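Local coordinates for Two-component insecticidal protein 16 kDa unit (Alcaligenes faecalis, PDB 5V3S), which forms the 16 kDa aegerolysin-family unit of a binary insecticidal protein that kills corn rootworm, at residues 30-41 with 80-91. Numbering follows the deposited sequence.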
ATOM      1  N   ASN A  30      12.267  -6.670 -10.466  1.00 12.63           N
ATOM      2  CA  ASN A  30      11.776  -5.279 -10.293  1.00 13.12           C
ATOM      3  C   ASN A  30      10.292  -5.343 -10.535  1.00 11.39           C
ATOM      4  O   ASN A  30       9.862  -6.038 -11.418  1.00 10.46           O
ATOM      5  CB  ASN A  30      12.370  -4.345 -11.287  1.00 14.56           C
ATOM      6  CG  ASN A  30      13.879  -4.515 -11.352  1.00 15.37           C
ATOM      7  OD1 ASN A  30      14.546  -4.586 -10.317  1.00 15.07           O
ATOM      8  ND2 ASN A  30      14.395  -4.585 -12.561  1.00 18.15           N
ATOM      9  N   PHE A  31       9.523  -4.636  -9.677  1.00 10.71           N
ATOM     10  CA  PHE A  31       8.089  -4.701  -9.693  1.00  9.40           C
ATOM     11  C   PHE A  31       7.560  -3.289  -9.911  1.00 10.23           C
ATOM     12  O   PHE A  31       8.313  -2.335  -9.734  1.00  8.87           O
ATOM     13  CB  PHE A  31       7.569  -5.192  -8.289  1.00  9.21           C
ATOM     14  CG  PHE A  31       7.963  -6.611  -7.958  1.00  9.02           C
ATOM     15  CD1 PHE A  31       9.242  -6.922  -7.536  1.00  9.17           C
ATOM     16  CD2 PHE A  31       7.045  -7.625  -8.013  1.00  8.65           C
ATOM     17  CE1 PHE A  31       9.555  -8.246  -7.126  1.00  9.61           C
ATOM     18  CE2 PHE A  31       7.347  -8.931  -7.682  1.00  9.37           C
ATOM     19  CZ  PHE A  31       8.634  -9.244  -7.240  1.00  9.13           C
ATOM     20  N   LYS A  32       6.287  -3.216 -10.323  1.00 11.25           N
ATOM     21  CA  LYS A  32       5.623  -1.987 -10.772  1.00 12.42           C
ATOM     22  C   LYS A  32       4.313  -1.800 -10.020  1.00 11.06           C
ATOM     23  O   LYS A  32       3.464  -2.758 -10.044  1.00  9.78           O
ATOM     24  CB  LYS A  32       5.330  -2.064 -12.249  1.00 15.74           C
ATOM     25  CG  LYS A  32       4.717  -0.809 -12.872  1.00 19.50           C
ATOM     26  CD  LYS A  32       4.449  -1.040 -14.366  1.00 23.50           C
ATOM     27  CE  LYS A  32       3.457  -2.193 -14.657  1.00 26.33           C
ATOM     28  NZ  LYS A  32       2.937  -2.242 -16.088  1.00 27.92           N
ATOM     29  N   VAL A  33       4.136  -0.595  -9.447  1.00 10.44           N
ATOM     30  CA  VAL A  33       2.815  -0.221  -8.867  1.00  9.99           C
ATOM     31  C   VAL A  33       1.862   0.216  -9.972  1.00 10.91           C
ATOM     32  O   VAL A  33       2.197   1.044 -10.820  1.00 11.32           O
ATOM     33  CB  VAL A  33       2.958   0.841  -7.768  1.00 10.77           C
ATOM     34  CG1 VAL A  33       1.606   1.109  -7.185  1.00 11.08           C
ATOM     35  CG2 VAL A  33       4.016   0.469  -6.691  1.00 10.57           C
ATOM     36  N   GLU A  34       0.617  -0.289  -9.982  1.00 12.21           N
ATOM     37  CA  GLU A  34      -0.371   0.230 -10.921  1.00 13.48           C
ATOM     38  C   GLU A  34      -1.718   0.145 -10.214  1.00 13.31           C
ATOM     39  O   GLU A  34      -1.879  -0.492  -9.159  1.00 12.20           O
ATOM     40  CB  GLU A  34      -0.443  -0.591 -12.208  1.00 15.67           C
ATOM     41  CG  GLU A  34       0.717  -0.558 -13.102  1.00 19.93           C
ATOM     42  CD  GLU A  34       0.964   0.749 -13.800  1.00 24.54           C
ATOM     43  OE1 GLU A  34       0.094   1.642 -13.971  1.00 26.54           O
ATOM     44  OE2 GLU A  34       2.153   0.889 -14.190  1.00 33.41           O
ATOM     45  N   GLY A  35      -2.695   0.813 -10.807  1.00 12.56           N
ATOM     46  CA  GLY A  35      -4.042   0.685 -10.317  1.00 12.76           C
ATOM     47  C   GLY A  35      -4.338   1.481  -9.020  1.00 12.64           C
ATOM     48  O   GLY A  35      -5.377   1.249  -8.360  1.00 13.00           O
ATOM     49  N   ALA A  36      -3.442   2.380  -8.599  1.00 10.63           N
ATOM     50  CA  ALA A  36      -3.706   3.117  -7.360  1.00  9.80           C
ATOM     51  C   ALA A  36      -4.945   4.029  -7.493  1.00 10.29           C
ATOM     52  O   ALA A  36      -5.108   4.732  -8.498  1.00 10.61           O
ATOM     53  CB  ALA A  36      -2.477   3.966  -6.959  1.00  9.20           C
ATOM     54  N   TYR A  37      -5.795   4.032  -6.445  1.00 10.78           N
ATOM     55  CA  TYR A  37      -6.936   4.890  -6.403  1.00  9.82           C
ATOM     56  C   TYR A  37      -7.284   5.224  -4.991  1.00 10.29           C
ATOM     57  O   TYR A  37      -6.866   4.563  -4.042  1.00 10.89           O
ATOM     58  CB  TYR A  37      -8.124   4.181  -7.096  1.00 10.59           C
ATOM     59  CG  TYR A  37      -8.692   3.080  -6.283  1.00 11.15           C
ATOM     60  CD1 TYR A  37      -8.143   1.829  -6.270  1.00 10.82           C
ATOM     61  CD2 TYR A  37      -9.819   3.300  -5.435  1.00 12.16           C
ATOM     62  CE1 TYR A  37      -8.611   0.818  -5.482  1.00 12.22           C
ATOM     63  CE2 TYR A  37     -10.310   2.268  -4.669  1.00 12.56           C
ATOM     64  CZ  TYR A  37      -9.657   1.035  -4.669  1.00 12.82           C
ATOM     65  OH  TYR A  37     -10.074   0.030  -3.867  1.00 14.98           O
ATOM     66  N   LEU A  38      -8.125   6.253  -4.849  1.00 11.22           N
ATOM     67  CA  LEU A  38      -8.690   6.561  -3.578  1.00 12.68           C
ATOM     68  C   LEU A  38     -10.128   6.887  -3.838  1.00 14.29           C
ATOM     69  O   LEU A  38     -10.465   7.581  -4.785  1.00 13.14           O
ATOM     70  CB  LEU A  38      -8.032   7.775  -2.842  1.00 14.43           C
ATOM     71  CG  LEU A  38      -6.601   7.728  -2.304  1.00 15.05           C
ATOM     72  CD1 LEU A  38      -6.045   9.091  -2.009  1.00 17.09           C
ATOM     73  CD2 LEU A  38      -6.448   6.855  -1.102  1.00 17.36           C
ATOM     74  N   ARG A  39     -10.929   6.487  -2.867  1.00 14.86           N
ATOM     75  CA  ARG A  39     -12.323   6.929  -2.732  1.00 15.91           C
ATOM     76  C   ARG A  39     -12.475   8.003  -1.674  1.00 16.07           C
ATOM     77  O   ARG A  39     -13.326   8.879  -1.809  1.00 16.34           O
ATOM     78  CB  ARG A  39     -13.150   5.755  -2.314  1.00 16.18           C
ATOM     79  CG  ARG A  39     -13.475   4.792  -3.410  1.00 17.13           C
ATOM     80  CD  ARG A  39     -14.121   3.543  -2.776  1.00 17.88           C
ATOM     81  NE  ARG A  39     -14.603   2.630  -3.814  1.00 21.39           N
ATOM     82  CZ  ARG A  39     -15.157   1.436  -3.595  1.00 19.89           C
ATOM     83  NH1 ARG A  39     -15.317   0.937  -2.331  1.00 20.90           N
ATOM     84  NH2 ARG A  39     -15.583   0.767  -4.644  1.00 21.06           N
ATOM     85  N   TRP A  40     -11.665   7.967  -0.649  1.00 14.53           N
ATOM     86  CA  TRP A  40     -11.624   9.018   0.387  1.00 16.26           C
ATOM     87  C   TRP A  40     -10.192   9.306   0.757  1.00 14.01           C
ATOM     88  O   TRP A  40      -9.343   8.375   0.767  1.00 12.12           O
ATOM     89  CB  TRP A  40     -12.352   8.555   1.626  1.00 17.39           C
ATOM     90  CG  TRP A  40     -13.787   8.349   1.409  1.00 21.77           C
ATOM     91  CD1 TRP A  40     -14.399   7.186   1.127  1.00 22.58           C
ATOM     92  CD2 TRP A  40     -14.836   9.357   1.472  1.00 27.51           C
ATOM     93  NE1 TRP A  40     -15.750   7.373   0.983  1.00 26.43           N
ATOM     94  CE2 TRP A  40     -16.052   8.694   1.194  1.00 28.41           C
ATOM     95  CE3 TRP A  40     -14.848  10.729   1.720  1.00 29.82           C
ATOM     96  CZ2 TRP A  40     -17.288   9.361   1.140  1.00 33.74           C
ATOM     97  CZ3 TRP A  40     -16.112  11.421   1.705  1.00 35.27           C
ATOM     98  CH2 TRP A  40     -17.303  10.716   1.408  1.00 36.55           C
ATOM     99  N   GLY A  41      -9.945  10.558   1.114  1.00 14.05           N
ATOM    100  CA  GLY A  41      -8.683  11.064   1.529  1.00 13.21           C
ATOM    101  C   GLY A  41      -7.758  11.463   0.422  1.00 11.48           C
ATOM    102  O   GLY A  41      -8.165  11.664  -0.741  1.00 12.91           O
ATOM    103  N   SER A  80     -12.649  14.763   4.328  1.00 47.67           N
ATOM    104  CA  SER A  80     -12.901  13.329   4.210  1.00 45.41           C
ATOM    105  C   SER A  80     -13.063  12.517   5.485  1.00 46.57           C
ATOM    106  O   SER A  80     -12.411  12.738   6.523  1.00 46.96           O
ATOM    107  CB  SER A  80     -11.846  12.651   3.326  1.00 38.65           C
ATOM    108  OG  SER A  80     -10.748  12.257   4.078  1.00 22.60           O
ATOM    109  N   SER A  81     -13.962  11.548   5.333  1.00 51.17           N
ATOM    110  CA  SER A  81     -14.024  10.348   6.138  1.00 48.18           C
ATOM    111  C   SER A  81     -12.764   9.529   5.890  1.00 38.48           C
ATOM    112  O   SER A  81     -12.846   8.501   5.222  1.00 40.16           O
ATOM    113  CB  SER A  81     -15.280   9.521   5.754  1.00 53.42           C
ATOM    114  OG  SER A  81     -15.326   8.237   6.382  1.00 58.76           O
ATOM    115  N   GLY A  82     -11.619   9.995   6.407  1.00 32.21           N
ATOM    116  CA  GLY A  82     -10.423   9.189   6.516  1.00 24.43           C
ATOM    117  C   GLY A  82      -9.804   8.882   5.153  1.00 19.69           C
ATOM    118  O   GLY A  82      -9.715   9.768   4.291  1.00 18.52           O
ATOM    119  N   THR A  83      -9.285   7.660   5.019  1.00 18.68           N
ATOM    120  CA  THR A  83      -8.713   7.188   3.753  1.00 16.76           C
ATOM    121  C   THR A  83      -9.286   5.823   3.392  1.00 14.01           C
ATOM    122  O   THR A  83      -9.490   4.945   4.240  1.00 15.30           O
ATOM    123  CB  THR A  83      -7.155   7.243   3.733  1.00 18.97           C
ATOM    124  OG1 THR A  83      -6.664   6.646   2.545  1.00 15.51           O
ATOM    125  CG2 THR A  83      -6.546   6.544   4.911  1.00 19.55           C
ATOM    126  N   GLU A  84      -9.569   5.655   2.119  1.00 14.98           N
ATOM    127  CA  GLU A  84     -10.097   4.413   1.561  1.00 13.67           C
ATOM    128  C   GLU A  84      -9.565   4.337   0.143  1.00 13.02           C
ATOM    129  O   GLU A  84      -9.768   5.226  -0.674  1.00 12.22           O
ATOM    130  CB  GLU A  84     -11.615   4.230   1.640  1.00 14.63           C
ATOM    131  CG  GLU A  84     -12.094   3.030   0.805  1.00 14.21           C
ATOM    132  CD  GLU A  84     -13.618   2.916   0.723  1.00 17.26           C
ATOM    133  OE1 GLU A  84     -14.264   3.966   0.915  1.00 19.21           O
ATOM    134  OE2 GLU A  84     -14.145   1.807   0.460  1.00 17.74           O
ATOM    135  N   GLY A  85      -8.890   3.228  -0.150  1.00 11.18           N
ATOM    136  CA  GLY A  85      -8.259   3.119  -1.494  1.00  9.81           C
ATOM    137  C   GLY A  85      -7.603   1.762  -1.667  1.00  9.44           C
ATOM    138  O   GLY A  85      -7.759   0.835  -0.828  1.00  8.00           O
ATOM    139  N   GLY A  86      -6.742   1.705  -2.705  1.00  9.65           N
ATOM    140  CA  GLY A  86      -6.026   0.478  -3.031  1.00  8.99           C
ATOM    141  C   GLY A  86      -5.015   0.688  -4.150  1.00  8.54           C
ATOM    142  O   GLY A  86      -4.899   1.775  -4.771  1.00  8.37           O
ATOM    143  N   PHE A  87      -4.275  -0.406  -4.444  1.00  8.71           N
ATOM    144  CA  PHE A  87      -3.307  -0.426  -5.535  1.00  8.92           C
ATOM    145  C   PHE A  87      -2.944  -1.869  -5.775  1.00  8.38           C
ATOM    146  O   PHE A  87      -3.193  -2.736  -4.933  1.00  9.62           O
ATOM    147  CB  PHE A  87      -2.015   0.387  -5.254  1.00  9.61           C
ATOM    148  CG  PHE A  87      -1.201  -0.118  -4.096  1.00 10.02           C
ATOM    149  CD1 PHE A  87      -1.535   0.265  -2.781  1.00 10.70           C
ATOM    150  CD2 PHE A  87      -0.122  -1.054  -4.297  1.00 10.73           C
ATOM    151  CE1 PHE A  87      -0.819  -0.217  -1.737  1.00 11.83           C
ATOM    152  CE2 PHE A  87       0.617  -1.530  -3.185  1.00  9.47           C
ATOM    153  CZ  PHE A  87       0.221  -1.098  -1.912  1.00 12.25           C
ATOM    154  N   SER A  88      -2.228  -2.095  -6.853  1.00  9.19           N
ATOM    155  CA  SER A  88      -1.837  -3.413  -7.340  1.00  9.36           C
ATOM    156  C   SER A  88      -0.350  -3.429  -7.657  1.00  8.76           C
ATOM    157  O   SER A  88       0.269  -2.417  -7.898  1.00 10.00           O
ATOM    158  CB  SER A  88      -2.668  -3.903  -8.551  1.00  9.70           C
ATOM    159  OG  SER A  88      -4.104  -3.922  -8.285  1.00 10.29           O
ATOM    160  N   LEU A  89       0.241  -4.598  -7.542  1.00  9.03           N
ATOM    161  CA  LEU A  89       1.693  -4.656  -7.888  1.00  9.67           C
ATOM    162  C   LEU A  89       1.837  -5.732  -8.907  1.00  8.98           C
ATOM    163  O   LEU A  89       1.280  -6.813  -8.772  1.00 10.18           O
ATOM    164  CB  LEU A  89       2.541  -5.081  -6.745  1.00 10.00           C
ATOM    165  CG  LEU A  89       4.045  -4.991  -6.890  1.00  9.91           C
ATOM    166  CD1 LEU A  89       4.550  -3.599  -6.898  1.00 11.64           C
ATOM    167  CD2 LEU A  89       4.713  -5.759  -5.790  1.00  9.97           C
ATOM    168  N   TYR A  90       2.671  -5.455  -9.875  1.00 10.39           N
ATOM    169  CA  TYR A  90       2.911  -6.367 -10.990  1.00 10.44           C
ATOM    170  C   TYR A  90       4.417  -6.720 -11.064  1.00 10.53           C
ATOM    171  O   TYR A  90       5.283  -5.981 -10.563  1.00  9.96           O
ATOM    172  CB  TYR A  90       2.545  -5.687 -12.297  1.00 11.47           C
ATOM    173  CG  TYR A  90       1.110  -5.376 -12.409  1.00 13.31           C
ATOM    174  CD1 TYR A  90       0.581  -4.274 -11.745  1.00 13.09           C
ATOM    175  CD2 TYR A  90       0.274  -6.162 -13.144  1.00 16.41           C
ATOM    176  CE1 TYR A  90      -0.796  -4.011 -11.773  1.00 14.92           C
ATOM    177  CE2 TYR A  90      -1.093  -5.901 -13.176  1.00 16.00           C
ATOM    178  CZ  TYR A  90      -1.600  -4.805 -12.484  1.00 14.59           C
ATOM    179  OH  TYR A  90      -2.983  -4.571 -12.613  1.00 21.76           O
ATOM    180  N   ASP A  91       4.703  -7.833 -11.721  1.00 11.13           N
ATOM    181  CA  ASP A  91       6.100  -8.246 -12.067  1.00 11.10           C
ATOM    182  C   ASP A  91       6.003  -8.428 -13.595  1.00 11.48           C
ATOM    183  O   ASP A  91       5.409  -9.420 -14.056  1.00 10.99           O
ATOM    184  CB  ASP A  91       6.461  -9.570 -11.406  1.00 10.98           C
ATOM    185  CG  ASP A  91       7.920 -10.068 -11.849  1.00 12.71           C
ATOM    186  OD1 ASP A  91       8.620  -9.240 -12.372  1.00 11.39           O
ATOM    187  OD2 ASP A  91       8.333 -11.195 -11.554  1.00 13.64           O
TER
HETATM  188  O   HOH W   1     -16.571   4.632  -0.215  1.00 24.09           O
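In the five-stranded antiparallel sheet of this aegerolysin β-sandwich, strands 31-38 and 83-91 lie side by side, and two β bulges interrupt their pairing. K32 and E34 form hydrogen-bonded pairs with Y90 and S88; Y90 N, for instance, reaches K32 O at 2.8 Å. The register then shifts by one, G35 and A36 standing opposite F87 alone; the positive phi of G35 suits a residue without a side chain. Regular pairing resumes at Y37 with G86. Y37 CG sits between its own N and carbonyl carbon (chi1 73°), which turns the ring over G85 and G86. Their bare backbone makes its floor: G86 N lies 3.4 Å from the ring plane, and G85 CA makes a CH-pi contact 4.2 Å from the Y37 ring centroid. The second bulge is classic, R39 and W40 both facing E84. E84 O takes a bond from R39 N and a weak one from W40 N. The extended E84 side chain salt-bridges R39 (OE2 to NH1 3.1 Å): OE2 lies near the guanidinium plane, while NH1 comes from above the carboxylate plane; Y100 OH also bonds OE2. E84 OE1 lies at the W40 ring edge beside CD1, carboxylate and ring nearly coplanar (5°), and a water bridges OE1 to W40 NE1. On the other face, apolar residues suit burial: V33 CG1 touches F87 CD2 (4.0 Å) and F31 CB touches L89 CD1 (3.7 Å). F87 and L89 meet strand 19-27 of the second sheet, the facing-sheet core typical of a β-sandwich.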